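Local coordinates for MJ fibrillarin homologue (Methanocaldococcus jannaschii, PDB 1FBN), which probably methylates ribose 2'-hydroxyls in rRNA and tRNA with S-adenosyl-L-methionine, at sites chosen by a guide RNA within box C/D particles, at residues I100-E105 with I125-D130. Sequence-based numbering, arbitrary orientation.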
loop_
_atom_site.group_PDB
_atom_site.type_symbol
_atom_site.label_atom_id
_atom_site.label_comp_id
_atom_site.label_asym_id
_atom_site.label_seq_id
_atom_site.Cartn_x
_atom_site.Cartn_y
_atom_site.Cartn_z
ATOM N N ILE A 100 -9.394 -9.514 0.956
ATOM C CA ILE A 100 -8.880 -9.555 2.326
ATOM C C ILE A 100 -7.526 -8.869 2.436
ATOM O O ILE A 100 -6.720 -8.906 1.509
ATOM C CB ILE A 100 -8.712 -11.021 2.825
ATOM C CG1 ILE A 100 -10.071 -11.706 2.916
ATOM C CG2 ILE A 100 -8.068 -11.055 4.203
ATOM C CD1 ILE A 100 -9.991 -13.146 3.332
ATOM N N VAL A 101 -7.289 -8.240 3.583
ATOM C CA VAL A 101 -6.029 -7.566 3.851
ATOM C C VAL A 101 -5.452 -8.067 5.173
ATOM O O VAL A 101 -6.035 -7.842 6.236
ATOM C CB VAL A 101 -6.200 -6.040 3.944
ATOM C CG1 VAL A 101 -4.841 -5.378 4.085
ATOM C CG2 VAL A 101 -6.926 -5.516 2.722
ATOM N N TYR A 102 -4.341 -8.793 5.093
ATOM C CA TYR A 102 -3.668 -9.298 6.285
ATOM C C TYR A 102 -2.679 -8.225 6.713
ATOM O O TYR A 102 -1.744 -7.906 5.973
ATOM C CB TYR A 102 -2.905 -10.586 5.974
ATOM C CG TYR A 102 -3.767 -11.714 5.462
ATOM C CD1 TYR A 102 -4.552 -12.469 6.334
ATOM C CD2 TYR A 102 -3.791 -12.031 4.105
ATOM C CE1 TYR A 102 -5.337 -13.514 5.867
ATOM C CE2 TYR A 102 -4.571 -13.070 3.628
ATOM C CZ TYR A 102 -5.343 -13.810 4.512
ATOM O OH TYR A 102 -6.129 -14.833 4.033
ATOM N N ALA A 103 -2.896 -7.657 7.893
ATOM C CA ALA A 103 -2.025 -6.606 8.406
ATOM C C ALA A 103 -1.060 -7.138 9.462
ATOM O O ALA A 103 -1.468 -7.462 10.579
ATOM C CB ALA A 103 -2.866 -5.471 8.975
ATOM N N ILE A 104 0.220 -7.208 9.105
ATOM C CA ILE A 104 1.255 -7.701 10.012
ATOM C C ILE A 104 1.884 -6.554 10.806
ATOM O O ILE A 104 2.427 -5.613 10.221
ATOM C CB ILE A 104 2.392 -8.435 9.239
ATOM C CG1 ILE A 104 1.809 -9.431 8.228
ATOM C CG2 ILE A 104 3.341 -9.132 10.213
ATOM C CD1 ILE A 104 0.941 -10.515 8.822
ATOM N N GLU A 105 1.797 -6.632 12.134
ATOM C CA GLU A 105 2.379 -5.617 13.017
ATOM C C GLU A 105 3.108 -6.294 14.176
ATOM O O GLU A 105 2.597 -7.248 14.764
ATOM C CB GLU A 105 1.305 -4.668 13.570
ATOM C CG GLU A 105 0.523 -3.875 12.525
ATOM C CD GLU A 105 1.397 -3.004 11.633
ATOM O OE1 GLU A 105 2.556 -2.712 11.996
ATOM O OE2 GLU A 105 0.919 -2.608 10.551
ATOM N N ILE A 125 -7.543 -8.281 8.387
ATOM C CA ILE A 125 -7.211 -9.301 9.377
ATOM C C ILE A 125 -5.863 -9.022 10.039
ATOM O O ILE A 125 -4.810 -9.181 9.423
ATOM C CB ILE A 125 -7.227 -10.705 8.734
ATOM C CG1 ILE A 125 -8.647 -11.026 8.268
ATOM C CG2 ILE A 125 -6.737 -11.760 9.715
ATOM C CD1 ILE A 125 -8.739 -12.272 7.464
ATOM N N PRO A 126 -5.893 -8.575 11.305
ATOM C CA PRO A 126 -4.703 -8.254 12.094
ATOM C C PRO A 126 -3.945 -9.501 12.504
ATOM O O PRO A 126 -4.543 -10.497 12.911
ATOM C CB PRO A 126 -5.292 -7.561 13.317
ATOM C CG PRO A 126 -6.580 -8.287 13.513
ATOM C CD PRO A 126 -7.116 -8.356 12.100
ATOM N N ILE A 127 -2.625 -9.444 12.369
ATOM C CA ILE A 127 -1.758 -10.555 12.737
ATOM C C ILE A 127 -0.528 -10.000 13.444
ATOM O O ILE A 127 0.283 -9.302 12.832
ATOM C CB ILE A 127 -1.310 -11.360 11.496
ATOM C CG1 ILE A 127 -2.532 -11.954 10.788
ATOM C CG2 ILE A 127 -0.326 -12.457 11.905
ATOM C CD1 ILE A 127 -2.232 -12.552 9.435
ATOM N N LEU A 128 -0.420 -10.264 14.745
ATOM C CA LEU A 128 0.726 -9.798 15.520
ATOM C C LEU A 128 1.898 -10.694 15.134
ATOM O O LEU A 128 1.886 -11.889 15.417
ATOM C CB LEU A 128 0.443 -9.913 17.023
ATOM C CG LEU A 128 1.343 -9.097 17.957
ATOM C CD1 LEU A 128 0.988 -7.628 17.852
ATOM C CD2 LEU A 128 1.177 -9.570 19.393
ATOM N N GLY A 129 2.882 -10.134 14.441
ATOM C CA GLY A 129 4.018 -10.935 14.031
ATOM C C GLY A 129 5.218 -10.141 13.573
ATOM O O GLY A 129 5.221 -8.911 13.588
ATOM N N ASP A 130 6.255 -10.870 13.183
ATOM C CA ASP A 130 7.505 -10.294 12.711
ATOM C C ASP A 130 7.598 -10.652 11.236
ATOM O O ASP A 130 7.668 -11.829 10.888
ATOM C CB ASP A 130 8.671 -10.918 13.495
ATOM C CG ASP A 130 10.034 -10.343 13.122
ATOM O OD1 ASP A 130 10.164 -9.650 12.089
ATOM O OD2 ASP A 130 10.997 -10.613 13.873
#
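I104 and I127 run alongside each other in the same direction, CD1 of I104 reaching CB of I127 at 3.6 Å. With CG1 of I104 anti to its carbonyl carbon (chi1 -47°) and chi2 at -60°, that methyl bends back toward the neighbouring strand and also meets CD1 of I127. An alanine here would probably open a gap beside CB of I127 and leave the CD1 methyl of I127 freer to turn. On this packed face, with Y102 and I125, the I127 methyl rests 3.9 Å from CD1 of the Y102 ring, whose CE1 is touched by CD1 of I125; I100 CG2 sits over one ring face near its rim, 3.5 Å from I125 CD1. Four backbone hydrogen bonds, beginning with I125 N to V101 O (2.7 Å), zip the parallel strands together, and a fifth, G129 N to E105 O (2.9 Å), follows just past the strand end. The opposite face is looser: A103 and E105 are buried, but P126 and L128 are exposed, L128 meeting mainly E105 O. E105 ends its strand and D130 lies in the loop just after the other, both predicted to bind S-adenosyl-L-methionine, as in Rossmann-like methyltransferases. Helix 108-117 makes the beta-alpha-beta crossover, packing on A103, E105 and P126; strand 77-81 flanks 100-105 on its other side, and 124-128 is the sheet's outermost strand within this chain.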